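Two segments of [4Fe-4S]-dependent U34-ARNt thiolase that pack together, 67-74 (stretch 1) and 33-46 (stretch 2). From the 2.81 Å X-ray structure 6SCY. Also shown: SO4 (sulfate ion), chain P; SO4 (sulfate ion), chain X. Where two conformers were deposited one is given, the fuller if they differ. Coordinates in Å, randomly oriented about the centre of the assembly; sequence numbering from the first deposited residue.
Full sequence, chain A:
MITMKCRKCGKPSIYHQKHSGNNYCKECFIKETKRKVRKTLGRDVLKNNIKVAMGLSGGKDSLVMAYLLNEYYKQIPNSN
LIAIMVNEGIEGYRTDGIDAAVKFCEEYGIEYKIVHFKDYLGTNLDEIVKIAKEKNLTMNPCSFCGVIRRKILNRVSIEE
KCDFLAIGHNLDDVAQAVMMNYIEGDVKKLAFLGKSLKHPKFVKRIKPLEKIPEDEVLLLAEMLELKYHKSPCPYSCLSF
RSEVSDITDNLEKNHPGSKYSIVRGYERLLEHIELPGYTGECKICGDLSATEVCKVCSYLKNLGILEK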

ATOM      1  N   TYR A  67     -25.107  19.997  -1.694  1.00 51.89           N
ATOM      2  CA  TYR A  67     -25.185  21.344  -2.262  1.00 51.76           C
ATOM      3  C   TYR A  67     -24.693  21.365  -3.707  1.00 54.31           C
ATOM      4  O   TYR A  67     -25.333  22.006  -4.548  1.00 55.21           O
ATOM      5  CB  TYR A  67     -24.398  22.357  -1.412  1.00 53.55           C
ATOM      6  CG  TYR A  67     -24.381  23.763  -1.981  1.00 56.57           C
ATOM      7  CD1 TYR A  67     -23.416  24.151  -2.908  1.00 58.92           C
ATOM      8  CD2 TYR A  67     -25.306  24.715  -1.568  1.00 57.78           C
ATOM      9  CE1 TYR A  67     -23.394  25.441  -3.434  1.00 60.25           C
ATOM     10  CE2 TYR A  67     -25.281  26.016  -2.071  1.00 59.19           C
ATOM     11  CZ  TYR A  67     -24.324  26.375  -3.006  1.00 69.24           C
ATOM     12  OH  TYR A  67     -24.295  27.659  -3.504  1.00 73.83           O
ATOM     13  N   LEU A  68     -23.529  20.729  -3.980  1.00 46.83           N
ATOM     14  CA  LEU A  68     -22.940  20.686  -5.317  1.00 44.08           C
ATOM     15  C   LEU A  68     -23.887  19.978  -6.282  1.00 44.20           C
ATOM     16  O   LEU A  68     -24.330  20.603  -7.243  1.00 43.17           O
ATOM     17  CB  LEU A  68     -21.521  20.068  -5.312  1.00 43.71           C
ATOM     18  CG  LEU A  68     -20.420  20.814  -4.519  1.00 47.77           C
ATOM     19  CD1 LEU A  68     -19.162  19.962  -4.389  1.00 47.50           C
ATOM     20  CD2 LEU A  68     -20.083  22.175  -5.134  1.00 48.59           C
ATOM     21  N   LEU A  69     -24.291  18.732  -5.963  1.00 40.06           N
ATOM     22  CA  LEU A  69     -25.230  17.940  -6.760  1.00 40.41           C
ATOM     23  C   LEU A  69     -26.518  18.701  -7.045  1.00 46.72           C
ATOM     24  O   LEU A  69     -26.991  18.671  -8.178  1.00 46.09           O
ATOM     25  CB  LEU A  69     -25.561  16.602  -6.081  1.00 40.52           C
ATOM     26  CG  LEU A  69     -24.522  15.490  -6.145  1.00 45.20           C
ATOM     27  CD1 LEU A  69     -24.866  14.382  -5.184  1.00 44.91           C
ATOM     28  CD2 LEU A  69     -24.415  14.916  -7.532  1.00 49.52           C
ATOM     29  N   ASN A  70     -27.063  19.409  -6.035  1.00 45.72           N
ATOM     30  CA  ASN A  70     -28.286  20.207  -6.197  1.00 46.71           C
ATOM     31  C   ASN A  70     -28.108  21.352  -7.189  1.00 51.43           C
ATOM     32  O   ASN A  70     -29.000  21.571  -8.000  1.00 51.41           O
ATOM     33  CB  ASN A  70     -28.836  20.703  -4.855  1.00 49.38           C
ATOM     34  CG  ASN A  70     -30.033  21.608  -4.989  1.00 73.14           C
ATOM     35  OD1 ASN A  70     -29.915  22.828  -4.881  1.00 67.32           O
ATOM     36  ND2 ASN A  70     -31.204  21.037  -5.246  1.00 65.97           N
ATOM     37  N   GLU A  71     -26.949  22.047  -7.151  1.00 48.35           N
ATOM     38  CA  GLU A  71     -26.617  23.146  -8.062  1.00 48.46           C
ATOM     39  C   GLU A  71     -26.698  22.673  -9.510  1.00 54.19           C
ATOM     40  O   GLU A  71     -27.265  23.387 -10.347  1.00 54.69           O
ATOM     41  CB  GLU A  71     -25.216  23.718  -7.770  1.00 49.73           C
ATOM     42  CG  GLU A  71     -25.158  24.617  -6.554  1.00 61.66           C
ATOM     43  CD  GLU A  71     -25.535  26.061  -6.810  1.00 93.50           C
ATOM     44  OE1 GLU A  71     -24.809  26.730  -7.584  1.00 94.50           O
ATOM     45  OE2 GLU A  71     -26.540  26.530  -6.225  1.00 91.56           O
ATOM     46  N   TYR A  72     -26.152  21.462  -9.797  1.00 51.07           N
ATOM     47  CA  TYR A  72     -26.162  20.887 -11.139  0.50 50.84           C
ATOM     48  C   TYR A  72     -27.595  20.524 -11.569  1.00 56.03           C
ATOM     49  O   TYR A  72     -28.097  21.074 -12.544  1.00 55.68           O
ATOM     50  CB  TYR A  72     -25.234  19.651 -11.228  0.50 51.42           C
ATOM     51  CG  TYR A  72     -23.791  19.853 -10.797  0.50 52.20           C
ATOM     52  CD1 TYR A  72     -23.000  20.843 -11.377  0.50 54.09           C
ATOM     53  CD2 TYR A  72     -23.183  18.979  -9.903  0.50 52.34           C
ATOM     54  CE1 TYR A  72     -21.662  21.003 -11.018  0.50 53.76           C
ATOM     55  CE2 TYR A  72     -21.840  19.116  -9.554  0.50 52.75           C
ATOM     56  CZ  TYR A  72     -21.086  20.135 -10.109  0.50 57.62           C
ATOM     57  OH  TYR A  72     -19.771  20.279  -9.758  0.50 56.18           O
ATOM     58  N   TYR A  73     -28.245  19.588 -10.827  1.00 54.27           N
ATOM     59  CA  TYR A  73     -29.593  19.082 -11.123  1.00 54.50           C
ATOM     60  C   TYR A  73     -30.704  20.138 -11.006  1.00 62.04           C
ATOM     61  O   TYR A  73     -31.830  19.864 -11.427  1.00 61.97           O
ATOM     62  CB  TYR A  73     -29.922  17.828 -10.283  1.00 54.60           C
ATOM     63  CG  TYR A  73     -29.014  16.645 -10.563  1.00 55.07           C
ATOM     64  CD1 TYR A  73     -28.981  16.046 -11.817  1.00 56.30           C
ATOM     65  CD2 TYR A  73     -28.208  16.108  -9.565  1.00 55.93           C
ATOM     66  CE1 TYR A  73     -28.132  14.974 -12.087  1.00 56.29           C
ATOM     67  CE2 TYR A  73     -27.366  15.024  -9.817  1.00 56.86           C
ATOM     68  CZ  TYR A  73     -27.333  14.458 -11.079  1.00 64.40           C
ATOM     69  OH  TYR A  73     -26.496  13.392 -11.323  1.00 65.54           O
ATOM     70  N   LYS A  74     -30.389  21.341 -10.474  1.00 60.87           N
ATOM     71  CA  LYS A  74     -31.332  22.454 -10.348  1.00 61.49           C
ATOM     72  C   LYS A  74     -31.680  22.984 -11.739  1.00 66.06           C
ATOM     73  O   LYS A  74     -32.844  23.289 -12.003  1.00 65.90           O
ATOM     74  CB  LYS A  74     -30.716  23.586  -9.517  1.00 64.90           C
ATOM     75  CG  LYS A  74     -31.725  24.406  -8.715  1.00 87.56           C
ATOM     76  CD  LYS A  74     -31.133  24.948  -7.384  1.00101.89           C
ATOM     77  CE  LYS A  74     -30.086  26.049  -7.552  1.00115.09           C
ATOM     78  NZ  LYS A  74     -29.823  26.753  -6.248  1.00127.76           N
TER
HETATM   79  S   SO4 P 414     -16.673  12.277 -18.863  1.00180.13           S
HETATM   80  O1  SO4 P 414     -17.606  11.149 -18.930  1.00179.85           O
HETATM   81  O2  SO4 P 414     -17.421  13.517 -18.671  1.00180.13           O
HETATM   82  O3  SO4 P 414     -15.751  12.092 -17.743  1.00180.07           O
HETATM   83  O4  SO4 P 414     -15.915  12.361 -20.109  1.00180.39           O
HETATM   84  S   SO4 X 422     -13.086  11.898 -22.659  1.00193.81           S
HETATM   85  O1  SO4 X 422     -14.465  12.039 -23.128  1.00194.00           O
HETATM   86  O2  SO4 X 422     -12.273  12.966 -23.236  1.00193.58           O
HETATM   87  O3  SO4 X 422     -13.058  11.997 -21.202  1.00193.93           O
HETATM   88  O4  SO4 X 422     -12.554  10.597 -23.068  1.00193.68           O
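Stretch 2 (33-46) TKRKVRKTLGRDVL

When two helices cross steeply, their contact is confined to a small patch, and where the backbones stay well apart, large side chains can bridge the gap. The packing of residues 33-46 on the helix 67-74 illustrates the principle. Stretch 2 is already helical at Thr-33 and stays so to Leu-41, its N-to-C direction turned 78° from that of stretch 1 (signed crossing angle -78°), and the axes come no closer than 11.2 Å. Gly-42, with positive phi, then breaks the helical course; Arg-43 to Val-45 resume helical phi/psi without the regular bonds, and the chain reaches Leu-46.

Tyr-72 is the principal bump. Its CA-to-CB bond points toward stretch 2, and its ring enters a hollow lined by Lys-34, Val-37, Arg-38 and Leu-46. The hydroxyl reaches the helix backbone, where Tyr-72 OH donates a hydrogen bond to Lys-34 O at 2.8 Å, although that carbonyl also accepts the helical bond from Arg-38 N. Around the ring, Tyr-72 CE2 lies 4.1 Å from Val-37 CG1, Tyr-72 CE1 3.4 Å from Arg-38 NH2, and Tyr-72 CD2 3.5 Å from Leu-46 CD2.

One turn earlier, Leu-68 fits between Lys-34 and Val-37: its CD2 is 3.9 Å from Lys-34 CG, while its CD1 is 3.9 Å from Val-37 CG2. The extended Lys-34 side chain continues past this leucine to a long salt bridge, Lys-34 NZ to Glu-71 OE1, at 3.8 Å.

Leu-69 and Tyr-73 start sideways, but their ends come nearer. Leu-69 CD2 meets Leu-41 CD1 more loosely, at 4.2 Å. Tyr-73 spans the gap to the segment beyond the glycine, where its OH donates to Val-45 O at 2.7 Å. Apolar packing thus shapes the patch, and two tyrosine hydroxyls tie it to backbone carbonyls.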

ATOM      1  N   THR A  33     -13.368  23.501  -7.637  1.00 51.43           N
ATOM      2  CA  THR A  33     -13.901  22.375  -6.873  1.00 50.65           C
ATOM      3  C   THR A  33     -15.074  21.792  -7.669  1.00 54.59           C
ATOM      4  O   THR A  33     -15.145  20.578  -7.837  1.00 54.30           O
ATOM      5  CB  THR A  33     -14.239  22.797  -5.443  1.00 55.53           C
ATOM      6  OG1 THR A  33     -13.063  23.334  -4.844  1.00 55.40           O
ATOM      7  CG2 THR A  33     -14.745  21.641  -4.595  1.00 52.93           C
ATOM      8  N   LYS A  34     -15.948  22.669  -8.218  1.00 50.91           N
ATOM      9  CA  LYS A  34     -17.083  22.294  -9.065  1.00 50.44           C
ATOM     10  C   LYS A  34     -16.593  21.581 -10.328  1.00 54.85           C
ATOM     11  O   LYS A  34     -17.227  20.624 -10.760  1.00 55.25           O
ATOM     12  CB  LYS A  34     -17.919  23.528  -9.449  1.00 52.32           C
ATOM     13  CG  LYS A  34     -18.903  23.973  -8.377  1.00 63.39           C
ATOM     14  CD  LYS A  34     -19.571  25.300  -8.746  1.00 71.02           C
ATOM     15  CE  LYS A  34     -20.585  25.731  -7.693  1.00 76.15           C
ATOM     16  NZ  LYS A  34     -21.080  27.114  -7.911  1.00 78.08           N
ATOM     17  N   ARG A  35     -15.461  22.036 -10.902  1.00 51.45           N
ATOM     18  CA  ARG A  35     -14.842  21.476 -12.107  1.00 51.81           C
ATOM     19  C   ARG A  35     -14.300  20.065 -11.846  1.00 54.88           C
ATOM     20  O   ARG A  35     -14.462  19.196 -12.700  1.00 55.04           O
ATOM     21  CB  ARG A  35     -13.721  22.414 -12.615  1.00 54.91           C
ATOM     22  CG  ARG A  35     -12.978  21.930 -13.867  1.00 71.60           C
ATOM     23  CD  ARG A  35     -11.505  22.306 -13.841  1.00 87.17           C
ATOM     24  NE  ARG A  35     -10.745  21.545 -12.846  1.00100.44           N
ATOM     25  CZ  ARG A  35     -10.072  20.426 -13.104  1.00117.60           C
ATOM     26  NH1 ARG A  35     -10.066  19.912 -14.329  1.00107.64           N
ATOM     27  NH2 ARG A  35      -9.405  19.808 -12.138  1.00102.68           N
ATOM     28  N   LYS A  36     -13.655  19.851 -10.681  1.00 50.15           N
ATOM     29  CA  LYS A  36     -13.081  18.571 -10.271  1.00 49.99           C
ATOM     30  C   LYS A  36     -14.165  17.534  -9.977  1.00 55.37           C
ATOM     31  O   LYS A  36     -13.964  16.359 -10.287  1.00 55.33           O
ATOM     32  CB  LYS A  36     -12.196  18.765  -9.040  1.00 51.97           C
ATOM     33  CG  LYS A  36     -10.827  18.130  -9.143  1.00 58.64           C
ATOM     34  CD  LYS A  36      -9.924  18.659  -8.018  1.00 69.44           C
ATOM     35  CE  LYS A  36      -8.617  19.298  -8.468  1.00 80.73           C
ATOM     36  NZ  LYS A  36      -8.818  20.599  -9.169  1.00 85.86           N
ATOM     37  N   VAL A  37     -15.305  17.969  -9.373  1.00 52.29           N
ATOM     38  CA  VAL A  37     -16.467  17.125  -9.045  1.00 51.96           C
ATOM     39  C   VAL A  37     -17.178  16.737 -10.347  1.00 56.98           C
ATOM     40  O   VAL A  37     -17.563  15.581 -10.505  1.00 56.17           O
ATOM     41  CB  VAL A  37     -17.416  17.795  -8.005  1.00 55.47           C
ATOM     42  CG1 VAL A  37     -18.743  17.051  -7.877  1.00 55.02           C
ATOM     43  CG2 VAL A  37     -16.745  17.909  -6.640  1.00 55.17           C
ATOM     44  N   ARG A  38     -17.298  17.693 -11.291  1.00 55.56           N
ATOM     45  CA  ARG A  38     -17.889  17.497 -12.617  1.00 56.43           C
ATOM     46  C   ARG A  38     -17.064  16.460 -13.389  1.00 61.08           C
ATOM     47  O   ARG A  38     -17.630  15.647 -14.119  1.00 61.25           O
ATOM     48  CB  ARG A  38     -17.944  18.829 -13.383  1.00 59.77           C
ATOM     49  CG  ARG A  38     -18.926  18.853 -14.551  1.00 80.53           C
ATOM     50  CD  ARG A  38     -19.023  20.226 -15.205  1.00101.24           C
ATOM     51  NE  ARG A  38     -19.824  21.167 -14.413  1.00118.65           N
ATOM     52  CZ  ARG A  38     -19.379  22.330 -13.942  1.00138.06           C
ATOM     53  NH1 ARG A  38     -18.130  22.719 -14.181  1.00126.67           N
ATOM     54  NH2 ARG A  38     -20.180  23.116 -13.234  1.00126.87           N
ATOM     55  N   LYS A  39     -15.732  16.475 -13.191  1.00 57.91           N
ATOM     56  CA  LYS A  39     -14.768  15.555 -13.796  1.00 57.93           C
ATOM     57  C   LYS A  39     -14.896  14.164 -13.162  1.00 61.49           C
ATOM     58  O   LYS A  39     -14.853  13.176 -13.892  1.00 61.31           O
ATOM     59  CB  LYS A  39     -13.333  16.099 -13.627  1.00 60.74           C
ATOM     60  CG  LYS A  39     -12.333  15.540 -14.627  1.00 79.06           C
ATOM     61  CD  LYS A  39     -11.041  16.350 -14.654  1.00 92.06           C
ATOM     62  CE  LYS A  39     -10.246  16.110 -15.913  1.00107.15           C
ATOM     63  NZ  LYS A  39      -8.995  16.913 -15.937  1.00117.14           N
ATOM     64  N   THR A  40     -15.053  14.089 -11.812  1.00 57.51           N
ATOM     65  CA  THR A  40     -15.186  12.829 -11.058  1.00 57.03           C
ATOM     66  C   THR A  40     -16.455  12.043 -11.459  1.00 61.63           C
ATOM     67  O   THR A  40     -16.379  10.828 -11.660  1.00 61.41           O
ATOM     68  CB  THR A  40     -15.088  13.057  -9.525  1.00 59.54           C
ATOM     69  OG1 THR A  40     -13.948  13.849  -9.215  1.00 58.91           O
ATOM     70  CG2 THR A  40     -14.966  11.765  -8.753  1.00 56.97           C
ATOM     71  N   LEU A  41     -17.602  12.740 -11.584  1.00 58.09           N
ATOM     72  CA  LEU A  41     -18.895  12.146 -11.929  1.00 57.64           C
ATOM     73  C   LEU A  41     -19.026  11.746 -13.403  1.00 64.76           C
ATOM     74  O   LEU A  41     -19.481  10.638 -13.686  1.00 64.93           O
ATOM     75  CB  LEU A  41     -20.047  13.065 -11.518  1.00 57.03           C
ATOM     76  CG  LEU A  41     -20.136  13.419 -10.051  1.00 61.28           C
ATOM     77  CD1 LEU A  41     -20.955  14.658  -9.859  1.00 61.41           C
ATOM     78  CD2 LEU A  41     -20.718  12.280  -9.242  1.00 64.41           C
ATOM     79  N   GLY A  42     -18.654  12.644 -14.316  1.00 62.81           N
ATOM     80  CA  GLY A  42     -18.726  12.398 -15.753  1.00 63.40           C
ATOM     81  C   GLY A  42     -20.071  12.700 -16.385  1.00 69.47           C
ATOM     82  O   GLY A  42     -21.039  13.013 -15.685  1.00 69.06           O
ATOM     83  N   ARG A  43     -20.131  12.591 -17.732  1.00 67.76           N
ATOM     84  CA  ARG A  43     -21.321  12.844 -18.560  1.00 68.15           C
ATOM     85  C   ARG A  43     -22.470  11.880 -18.277  1.00 71.50           C
ATOM     86  O   ARG A  43     -23.628  12.255 -18.444  1.00 70.79           O
ATOM     87  CB  ARG A  43     -20.974  12.778 -20.060  1.00 70.42           C
ATOM     88  CG  ARG A  43     -20.243  14.008 -20.602  1.00 87.14           C
ATOM     89  CD  ARG A  43     -20.229  14.073 -22.131  1.00103.14           C
ATOM     90  NE  ARG A  43     -19.531  12.937 -22.744  1.00119.16           N
ATOM     91  CZ  ARG A  43     -18.226  12.898 -23.002  1.00138.54           C
ATOM     92  NH1 ARG A  43     -17.451  13.936 -22.707  1.00126.41           N
ATOM     93  NH2 ARG A  43     -17.685  11.820 -23.555  1.00128.86           N
ATOM     94  N   ASP A  44     -22.144  10.639 -17.881  1.00 68.21           N
ATOM     95  CA  ASP A  44     -23.114   9.571 -17.604  1.00 68.25           C
ATOM     96  C   ASP A  44     -23.933   9.847 -16.343  1.00 69.30           C
ATOM     97  O   ASP A  44     -25.097   9.443 -16.267  1.00 69.41           O
ATOM     98  CB  ASP A  44     -22.413   8.204 -17.510  1.00 71.05           C
ATOM     99  CG  ASP A  44     -21.630   7.838 -18.758  1.00 88.14           C
ATOM    100  OD1 ASP A  44     -22.262   7.418 -19.756  1.00 88.46           O
ATOM    101  OD2 ASP A  44     -20.383   7.980 -18.741  1.00 98.84           O
ATOM    102  N   VAL A  45     -23.321  10.533 -15.360  1.00 62.54           N
ATOM    103  CA  VAL A  45     -23.960  10.895 -14.093  1.00 60.65           C
ATOM    104  C   VAL A  45     -24.605  12.281 -14.208  1.00 62.11           C
ATOM    105  O   VAL A  45     -25.738  12.466 -13.772  1.00 61.28           O
ATOM    106  CB  VAL A  45     -22.969  10.795 -12.902  1.00 64.12           C
ATOM    107  CG1 VAL A  45     -23.605  11.277 -11.599  1.00 63.68           C
ATOM    108  CG2 VAL A  45     -22.441   9.371 -12.745  1.00 63.91           C
ATOM    109  N   LEU A  46     -23.883  13.248 -14.791  1.00 57.14           N
ATOM    110  CA  LEU A  46     -24.388  14.603 -14.945  1.00 56.11           C
ATOM    111  C   LEU A  46     -25.049  14.752 -16.307  1.00 59.85           C
ATOM    112  O   LEU A  46     -24.419  15.206 -17.263  1.00 59.74           O
ATOM    113  CB  LEU A  46     -23.266  15.642 -14.755  1.00 55.97           C
ATOM    114  CG  LEU A  46     -22.468  15.592 -13.460  1.00 60.07           C
ATOM    115  CD1 LEU A  46     -21.028  15.853 -13.733  1.00 60.12           C
ATOM    116  CD2 LEU A  46     -22.976  16.584 -12.467  1.00 61.99           C
TER